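Long-range contacts in ferredoxin-NADP reductase (Neisseria gonorrhoeae MIA_2011_03-10, PDB 5TR9), which probably transfers electrons between NADP(H) and ferredoxin or flavodoxin through its bound FAD, as other bacterial ferredoxin-NADP reductases do: residues 110-115 and 262-267; 125-130 and 151-156. All blocks are in the same frame, centred on the assembly; numbering follows the deposited sequence.

Contact 1: 110-115 and 262-267; sequences GFLLPE and MMENGF. With FAD (flavin-adenine dinucleotide), chain C.
Leu112 lies against the side chain of Glu264, and the two cross obliquely. CG of Leu112 is 3.8 Å from CB of Glu264. CD1 of Leu112 meets the carboxylate end, while CD2 meets Glu264 CB and the backbone of Met262 and Met263. Glu264 has CG anti to its backbone N (chi1 179°) and an extended chain beyond, which carries the carboxylate toward Gly110 and Phe111. No direct hydrogen bond joins the two segments. Two waters do the work instead. One accepts from Phe111 N at 3.0 Å and donates to Glu264 OE2. The other accepts from Leu112 N and donates to the same OE2 at 2.8 Å. One carboxylate oxygen thus serves two consecutive amides of the loop. Met262 reaches the next residue: its CE is 3.3 Å from Leu113 O.

Leu112 is the centre of an inverse gamma turn, closed by a weak bond from Leu113 N to Phe111 O. The backbone of Gly110 (phi 132°) would press a CB against the carbonyl O of the residue before, so glycine suits the position. Its O accepts from Gln49. Strand 261-265 is held by backbone bonds to Phe229 and Ile231 of strand 227-233.

Beyond the strand, Gly266 O lies 3.1 Å from FAD C9A. The Phe267 ring covers the adenine with one face, FAD C4A being 3.6 Å above its plane and over its centre. The contact joins the loop after strand 101-105 to the edge strand of the parallel sheet. The C-terminal tail beyond it forms part of the FAD site of this two-domain reductase.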
loop_
_atom_site.group_PDB
_atom_site.type_symbol
_atom_site.label_atom_id
_atom_site.label_comp_id
_atom_site.label_asym_id
_atom_site.label_seq_id
_atom_site.Cartn_x
_atom_site.Cartn_y
_atom_site.Cartn_z
ATOM N N GLY A 110 4.487 -8.908 8.184
ATOM C CA GLY A 110 5.017 -8.250 7.009
ATOM C C GLY A 110 6.288 -7.477 7.268
ATOM O O GLY A 110 6.596 -7.123 8.418
ATOM N N PHE A 111 7.025 -7.189 6.193
ATOM C CA PHE A 111 8.349 -6.594 6.309
ATOM C C PHE A 111 8.482 -5.276 5.560
ATOM O O PHE A 111 9.610 -4.803 5.364
ATOM C CB PHE A 111 9.404 -7.600 5.834
ATOM C CG PHE A 111 9.367 -8.893 6.596
ATOM C CD1 PHE A 111 9.806 -8.948 7.909
ATOM C CD2 PHE A 111 8.857 -10.044 6.014
ATOM C CE1 PHE A 111 9.759 -10.135 8.625
ATOM C CE2 PHE A 111 8.811 -11.233 6.725
ATOM C CZ PHE A 111 9.259 -11.274 8.032
ATOM N N LEU A 112 7.368 -4.660 5.149
ATOM C CA LEU A 112 7.400 -3.305 4.592
ATOM C C LEU A 112 7.521 -2.336 5.758
ATOM O O LEU A 112 6.558 -1.695 6.185
ATOM C CB LEU A 112 6.150 -2.999 3.780
ATOM C CG LEU A 112 5.986 -3.720 2.448
ATOM C CD1 LEU A 112 4.653 -3.267 1.846
ATOM C CD2 LEU A 112 7.157 -3.427 1.497
ATOM N N LEU A 113 8.743 -2.228 6.272
ATOM C CA LEU A 113 9.026 -1.543 7.531
ATOM C C LEU A 113 10.037 -0.438 7.257
ATOM O O LEU A 113 11.255 -0.661 7.345
ATOM C CB LEU A 113 9.537 -2.542 8.566
ATOM C CG LEU A 113 8.515 -3.627 8.923
ATOM C CD1 LEU A 113 9.142 -4.685 9.802
ATOM C CD2 LEU A 113 7.301 -3.007 9.615
ATOM N N PRO A 114 9.573 0.777 6.940
ATOM C CA PRO A 114 10.494 1.806 6.424
ATOM C C PRO A 114 11.536 2.273 7.421
ATOM O O PRO A 114 12.591 2.755 6.992
ATOM C CB PRO A 114 9.557 2.958 6.029
ATOM C CG PRO A 114 8.290 2.701 6.771
ATOM C CD PRO A 114 8.170 1.224 6.948
ATOM N N GLU A 115 11.292 2.141 8.723
ATOM C CA GLU A 115 12.281 2.619 9.690
ATOM C C GLU A 115 13.492 1.715 9.792
ATOM O O GLU A 115 14.439 2.057 10.512
ATOM C CB GLU A 115 11.613 2.802 11.048
ATOM C CG GLU A 115 10.639 3.971 10.962
ATOM C CD GLU A 115 9.741 4.141 12.157
ATOM O OE1 GLU A 115 10.055 3.681 13.271
ATOM O OE2 GLU A 115 8.682 4.768 11.955
ATOM N N MET A 262 12.912 -2.557 -0.458
ATOM C CA MET A 262 12.005 -3.488 0.203
ATOM C C MET A 262 10.822 -3.725 -0.720
ATOM O O MET A 262 10.355 -2.792 -1.376
ATOM C CB MET A 262 11.484 -2.944 1.530
ATOM C CG MET A 262 12.547 -2.688 2.557
ATOM S SD MET A 262 11.833 -1.827 3.966
ATOM C CE MET A 262 13.327 -1.538 4.909
ATOM N N MET A 263 10.316 -4.959 -0.754
ATOM C CA MET A 263 9.225 -5.252 -1.677
ATOM C C MET A 263 8.298 -6.317 -1.103
ATOM O O MET A 263 8.706 -7.168 -0.303
ATOM C CB MET A 263 9.772 -5.693 -3.035
ATOM C CG MET A 263 10.612 -6.925 -2.988
ATOM S SD MET A 263 11.399 -7.165 -4.600
ATOM C CE MET A 263 12.265 -8.701 -4.322
ATOM N N GLU A 264 7.033 -6.247 -1.520
ATOM C CA GLU A 264 6.017 -7.210 -1.123
ATOM C C GLU A 264 4.978 -7.294 -2.230
ATOM O O GLU A 264 4.484 -6.257 -2.677
ATOM C CB GLU A 264 5.374 -6.768 0.197
ATOM C CG GLU A 264 4.275 -7.671 0.734
ATOM C CD GLU A 264 3.662 -7.066 1.994
ATOM O OE1 GLU A 264 2.597 -6.417 1.881
ATOM O OE2 GLU A 264 4.258 -7.209 3.084
ATOM N N ASN A 265 4.654 -8.511 -2.683
ATOM C CA ASN A 265 3.590 -8.649 -3.673
ATOM C C ASN A 265 2.268 -8.223 -3.048
ATOM O O ASN A 265 1.956 -8.599 -1.914
ATOM C CB ASN A 265 3.476 -10.094 -4.168
ATOM C CG ASN A 265 4.597 -10.491 -5.126
ATOM O OD1 ASN A 265 5.394 -9.667 -5.566
ATOM N ND2 ASN A 265 4.641 -11.776 -5.460
ATOM N N GLY A 266 1.486 -7.437 -3.795
ATOM C CA GLY A 266 0.201 -6.952 -3.298
ATOM C C GLY A 266 -0.923 -7.958 -3.339
ATOM O O GLY A 266 -2.006 -7.700 -2.797
ATOM N N PHE A 267 -0.693 -9.095 -3.984
ATOM C CA PHE A 267 -1.622 -10.208 -3.969
ATOM C C PHE A 267 -0.915 -11.423 -4.561
ATOM O O PHE A 267 0.254 -11.319 -4.959
ATOM C CB PHE A 267 -2.915 -9.881 -4.745
ATOM C CG PHE A 267 -2.701 -9.482 -6.189
ATOM C CD1 PHE A 267 -2.621 -10.440 -7.187
ATOM C CD2 PHE A 267 -2.620 -8.147 -6.548
ATOM C CE1 PHE A 267 -2.448 -10.082 -8.514
ATOM C CE2 PHE A 267 -2.453 -7.781 -7.875
ATOM C CZ PHE A 267 -2.366 -8.746 -8.854
ATOM O OXT PHE A 267 -1.495 -12.511 -4.647
HETATM P PA FAD C . -8.778 -14.655 -4.911
HETATM O O1A FAD C . -9.217 -16.072 -5.076
HETATM O O2A FAD C . -7.911 -14.356 -3.693
HETATM O O5B FAD C . -7.966 -14.147 -6.145
HETATM C C5B FAD C . -8.433 -14.363 -7.492
HETATM C C4B FAD C . -7.489 -13.626 -8.410
HETATM O O4B FAD C . -7.737 -12.211 -8.295
HETATM C C3B FAD C . -6.012 -13.777 -8.073
HETATM O O3B FAD C . -5.451 -14.951 -8.648
HETATM C C2B FAD C . -5.405 -12.516 -8.692
HETATM O O2B FAD C . -5.181 -12.677 -10.090
HETATM C C1B FAD C . -6.529 -11.497 -8.509
HETATM N N9A FAD C . -6.357 -10.578 -7.393
HETATM C C8A FAD C . -6.477 -10.852 -6.058
HETATM N N7A FAD C . -6.320 -9.802 -5.283
HETATM C C5A FAD C . -6.099 -8.767 -6.179
HETATM C C6A FAD C . -5.860 -7.393 -5.993
HETATM N N6A FAD C . -5.793 -6.812 -4.791
HETATM N N1A FAD C . -5.667 -6.635 -7.098
HETATM C C2A FAD C . -5.733 -7.219 -8.300
HETATM N N3A FAD C . -5.950 -8.504 -8.596
HETATM C C4A FAD C . -6.136 -9.227 -7.483
HETATM N N1 FAD C . -6.189 -7.349 -1.741
HETATM C C2 FAD C . -6.761 -6.119 -1.607
HETATM O O2 FAD C . -7.779 -5.812 -2.247
HETATM N N3 FAD C . -6.175 -5.188 -0.757
HETATM C C4 FAD C . -5.027 -5.389 -0.004
HETATM O O4 FAD C . -4.599 -4.500 0.733
HETATM C C4X FAD C . -4.445 -6.700 -0.150
HETATM N N5 FAD C . -3.336 -6.969 0.516
HETATM C C5X FAD C . -2.785 -8.228 0.370
HETATM C C6 FAD C . -1.616 -8.533 1.073
HETATM C C7 FAD C . -1.020 -9.783 0.961
HETATM C C7M FAD C . 0.231 -10.085 1.744
HETATM C C8 FAD C . -1.606 -10.760 0.141
HETATM C C8M FAD C . -0.981 -12.127 0.009
HETATM C C9 FAD C . -2.768 -10.457 -0.567
HETATM C C9A FAD C . -3.365 -9.206 -0.455
HETATM N N10 FAD C . -4.522 -8.850 -1.189
HETATM C C10 FAD C . -5.101 -7.620 -1.035
HETATM C "C1'" FAD C . -5.264 -9.851 -1.960
HETATM C "C2'" FAD C . -6.400 -10.424 -1.091
HETATM O "O2'" FAD C . -5.894 -11.254 -0.042
HETATM C "C3'" FAD C . -7.404 -11.220 -1.928
HETATM O "O3'" FAD C . -6.706 -12.137 -2.763
HETATM C "C4'" FAD C . -8.405 -10.347 -2.688
HETATM O "O4'" FAD C . -9.246 -9.683 -1.741
HETATM C "C5'" FAD C . -9.271 -11.135 -3.648
HETATM O "O5'" FAD C . -9.895 -12.220 -2.934
HETATM P P FAD C . -10.906 -13.196 -3.670
HETATM O O1P FAD C . -12.102 -12.407 -4.188
HETATM O O2P FAD C . -11.161 -14.344 -2.757
HETATM O O3P FAD C . -10.034 -13.688 -4.926
HETATM O O HOH W 1 6.362 -8.470 3.606
HETATM O O HOH W 2 4.579 -5.529 5.305
#

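Contact 2: 125-130 and 151-156; sequences MLCTGS and VNLIHS. With FAD (flavin-adenine dinucleotide), chain C.
His155 reaches across from its strand to Cys127 and Gly129. Its CB lies 4.1 Å from Cys127 SG. CG is anti to the backbone N (chi1 -172°) and sits equally far from the same sulfur. CD2 comes closer, 3.6 Å from SG, which approaches the ring obliquely. At the tip, NE2 donates to Gly129 O over 2.7 Å. CE1, on the other side of NE2, is 3.6 Å from the same Gly129 O. The NE2 bond uses a lone pair in the carbonyl plane, although the acceptor lies 20° out of the ring plane and the N-H...O angle is 149°.

Five backbone bonds join the parallel strands. Met125 N donates to Asn152 O, and Ile154 N to Met125 O. Cys127 N then donates to Ile154 O, and Ser156 N to Cys127 O. Gly129 N to Ser156 O is the fifth bond. The N-H of Gly129 is therefore held by the neighbouring strand and its carbonyl by the imidazole.

On the face with His155, Met125 CE packs 3.7 Å from Val151 CG1, and helix 133-139 covers much of this side. On the other face Leu126 and Ile154 lie side by side, with Leu126 CD2 3.9 Å from Ile154 CB. Thr128 OG1 bonds to Asn234 N, which ties this strand to the loop after strand 227-233.

Next along the chain, Ser130 OG accepts from FAD N6A at 2.9 Å. The bond to Gly129 O requires a proton on His155 NE2. The two bonds on Gly129 probably help to set the turn that places Ser130 beside FAD N6A.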
loop_
_atom_site.group_PDB
_atom_site.type_symbol
_atom_site.label_atom_id
_atom_site.label_comp_id
_atom_site.label_asym_id
_atom_site.label_seq_id
_atom_site.Cartn_x
_atom_site.Cartn_y
_atom_site.Cartn_z
ATOM N N MET A 125 8.108 5.348 -2.455
ATOM C CA MET A 125 7.169 4.231 -2.398
ATOM C C MET A 125 6.516 4.066 -3.767
ATOM O O MET A 125 5.890 5.000 -4.273
ATOM C CB MET A 125 6.131 4.484 -1.298
ATOM C CG MET A 125 6.767 4.526 0.099
ATOM S SD MET A 125 5.651 5.104 1.396
ATOM C CE MET A 125 5.465 6.790 0.876
ATOM N N LEU A 126 6.671 2.882 -4.365
ATOM C CA LEU A 126 6.172 2.585 -5.705
ATOM C C LEU A 126 5.072 1.543 -5.578
ATOM O O LEU A 126 5.304 0.470 -5.015
ATOM C CB LEU A 126 7.305 2.052 -6.590
ATOM C CG LEU A 126 8.571 2.913 -6.715
ATOM C CD1 LEU A 126 9.628 2.136 -7.478
ATOM C CD2 LEU A 126 8.244 4.223 -7.436
ATOM N N CYS A 127 3.878 1.839 -6.086
ATOM C CA CYS A 127 2.824 0.852 -5.894
ATOM C C CYS A 127 1.866 0.837 -7.072
ATOM O O CYS A 127 1.799 1.788 -7.860
ATOM C CB CYS A 127 2.045 1.105 -4.594
ATOM S SG CYS A 127 1.264 2.734 -4.492
ATOM N N THR A 128 1.118 -0.268 -7.174
ATOM C CA THR A 128 0.026 -0.405 -8.133
ATOM C C THR A 128 -1.244 -0.807 -7.405
ATOM O O THR A 128 -1.205 -1.569 -6.440
ATOM C CB THR A 128 0.299 -1.465 -9.220
ATOM O OG1 THR A 128 0.261 -2.785 -8.649
ATOM C CG2 THR A 128 1.640 -1.220 -9.884
ATOM N N GLY A 129 -2.376 -0.311 -7.911
ATOM C CA GLY A 129 -3.661 -0.825 -7.461
ATOM C C GLY A 129 -3.822 -0.732 -5.959
ATOM O O GLY A 129 -3.542 0.304 -5.347
ATOM N N SER A 130 -4.265 -1.837 -5.352
ATOM C CA SER A 130 -4.440 -1.858 -3.901
ATOM C C SER A 130 -3.117 -1.877 -3.141
ATOM O O SER A 130 -3.134 -1.751 -1.912
ATOM C CB SER A 130 -5.304 -3.052 -3.484
ATOM O OG SER A 130 -4.766 -4.273 -3.967
ATOM N N VAL A 151 9.487 12.276 1.291
ATOM C CA VAL A 151 8.636 11.097 1.259
ATOM C C VAL A 151 7.829 11.188 -0.026
ATOM O O VAL A 151 7.177 12.205 -0.273
ATOM C CB VAL A 151 7.726 11.017 2.498
ATOM C CG1 VAL A 151 6.817 9.825 2.396
ATOM C CG2 VAL A 151 8.577 10.923 3.766
ATOM N N ASN A 152 7.914 10.159 -0.863
ATOM C CA ASN A 152 7.423 10.219 -2.232
ATOM C C ASN A 152 6.591 8.983 -2.505
ATOM O O ASN A 152 7.024 7.869 -2.207
ATOM C CB ASN A 152 8.590 10.292 -3.225
ATOM C CG ASN A 152 9.578 11.397 -2.882
ATOM O OD1 ASN A 152 9.397 12.546 -3.280
ATOM N ND2 ASN A 152 10.620 11.061 -2.114
ATOM N N LEU A 153 5.403 9.171 -3.069
ATOM C CA LEU A 153 4.502 8.058 -3.328
ATOM C C LEU A 153 4.074 8.114 -4.784
ATOM O O LEU A 153 3.535 9.131 -5.235
ATOM C CB LEU A 153 3.293 8.115 -2.386
ATOM C CG LEU A 153 2.235 7.027 -2.570
ATOM C CD1 LEU A 153 2.818 5.642 -2.409
ATOM C CD2 LEU A 153 1.081 7.263 -1.579
ATOM N N ILE A 154 4.326 7.031 -5.513
ATOM C CA ILE A 154 3.950 6.896 -6.918
ATOM C C ILE A 154 2.893 5.801 -6.976
ATOM O O ILE A 154 3.183 4.640 -6.649
ATOM C CB ILE A 154 5.159 6.542 -7.805
ATOM C CG1 ILE A 154 6.229 7.646 -7.830
ATOM C CG2 ILE A 154 4.695 6.298 -9.248
ATOM C CD1 ILE A 154 7.035 7.841 -6.574
ATOM N N HIS A 155 1.659 6.155 -7.372
ATOM C CA HIS A 155 0.557 5.185 -7.437
ATOM C C HIS A 155 0.151 4.961 -8.890
ATOM O O HIS A 155 -0.415 5.861 -9.526
ATOM C CB HIS A 155 -0.649 5.647 -6.615
ATOM C CG HIS A 155 -1.724 4.603 -6.490
ATOM N ND1 HIS A 155 -3.053 4.923 -6.299
ATOM C CD2 HIS A 155 -1.661 3.249 -6.526
ATOM C CE1 HIS A 155 -3.760 3.808 -6.206
ATOM N NE2 HIS A 155 -2.939 2.778 -6.345
ATOM N N SER A 156 0.415 3.759 -9.389
ATOM C CA SER A 156 0.049 3.349 -10.746
ATOM C C SER A 156 -1.273 2.590 -10.735
ATOM O O SER A 156 -1.448 1.647 -9.957
ATOM C CB SER A 156 1.154 2.474 -11.343
ATOM O OG SER A 156 0.747 1.835 -12.547
HETATM P PA FAD C . -8.778 -14.655 -4.911
HETATM O O1A FAD C . -9.217 -16.072 -5.076
HETATM O O2A FAD C . -7.911 -14.356 -3.693
HETATM O O5B FAD C . -7.966 -14.147 -6.145
HETATM C C5B FAD C . -8.433 -14.363 -7.492
HETATM C C4B FAD C . -7.489 -13.626 -8.410
HETATM O O4B FAD C . -7.737 -12.211 -8.295
HETATM C C3B FAD C . -6.012 -13.777 -8.073
HETATM O O3B FAD C . -5.451 -14.951 -8.648
HETATM C C2B FAD C . -5.405 -12.516 -8.692
HETATM O O2B FAD C . -5.181 -12.677 -10.090
HETATM C C1B FAD C . -6.529 -11.497 -8.509
HETATM N N9A FAD C . -6.357 -10.578 -7.393
HETATM C C8A FAD C . -6.477 -10.852 -6.058
HETATM N N7A FAD C . -6.320 -9.802 -5.283
HETATM C C5A FAD C . -6.099 -8.767 -6.179
HETATM C C6A FAD C . -5.860 -7.393 -5.993
HETATM N N6A FAD C . -5.793 -6.812 -4.791
HETATM N N1A FAD C . -5.667 -6.635 -7.098
HETATM C C2A FAD C . -5.733 -7.219 -8.300
HETATM N N3A FAD C . -5.950 -8.504 -8.596
HETATM C C4A FAD C . -6.136 -9.227 -7.483
HETATM N N1 FAD C . -6.189 -7.349 -1.741
HETATM C C2 FAD C . -6.761 -6.119 -1.607
HETATM O O2 FAD C . -7.779 -5.812 -2.247
HETATM N N3 FAD C . -6.175 -5.188 -0.757
HETATM C C4 FAD C . -5.027 -5.389 -0.004
HETATM O O4 FAD C . -4.599 -4.500 0.733
HETATM C C4X FAD C . -4.445 -6.700 -0.150
HETATM N N5 FAD C . -3.336 -6.969 0.516
HETATM C C5X FAD C . -2.785 -8.228 0.370
HETATM C C6 FAD C . -1.616 -8.533 1.073
HETATM C C7 FAD C . -1.020 -9.783 0.961
HETATM C C7M FAD C . 0.231 -10.085 1.744
HETATM C C8 FAD C . -1.606 -10.760 0.141
HETATM C C8M FAD C . -0.981 -12.127 0.009
HETATM C C9 FAD C . -2.768 -10.457 -0.567
HETATM C C9A FAD C . -3.365 -9.206 -0.455
HETATM N N10 FAD C . -4.522 -8.850 -1.189
HETATM C C10 FAD C . -5.101 -7.620 -1.035
HETATM C "C1'" FAD C . -5.264 -9.851 -1.960
HETATM C "C2'" FAD C . -6.400 -10.424 -1.091
HETATM O "O2'" FAD C . -5.894 -11.254 -0.042
HETATM C "C3'" FAD C . -7.404 -11.220 -1.928
HETATM O "O3'" FAD C . -6.706 -12.137 -2.763
HETATM C "C4'" FAD C . -8.405 -10.347 -2.688
HETATM O "O4'" FAD C . -9.246 -9.683 -1.741
HETATM C "C5'" FAD C . -9.271 -11.135 -3.648
HETATM O "O5'" FAD C . -9.895 -12.220 -2.934
HETATM P P FAD C . -10.906 -13.196 -3.670
HETATM O O1P FAD C . -12.102 -12.407 -4.188
HETATM O O2P FAD C . -11.161 -14.344 -2.757
HETATM O O3P FAD C . -10.034 -13.688 -4.926
#

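In the fold
Both contacts reach the same parallel sheet, whose order is 200-201, 185-191, 150-157, 122-128, 227-233, 261-265. Contact 2 pairs two adjacent inner strands. Contact 1 sits at the edge strand 261-265, with strand 227-233 between it and 122-128. Their centres are 12 Å apart and they do not touch. Along the chain, both segments of contact 2 fall between 110-115 and 262-267. The chain lays down the other strands of the sheet first; its last strand, 261-265, then completes the edge and meets the loop after strand 101-105. Both contacts lead into residues that meet the adenine of FAD, Ser130 and Phe267, consistent with the cofactor lying between the two domains.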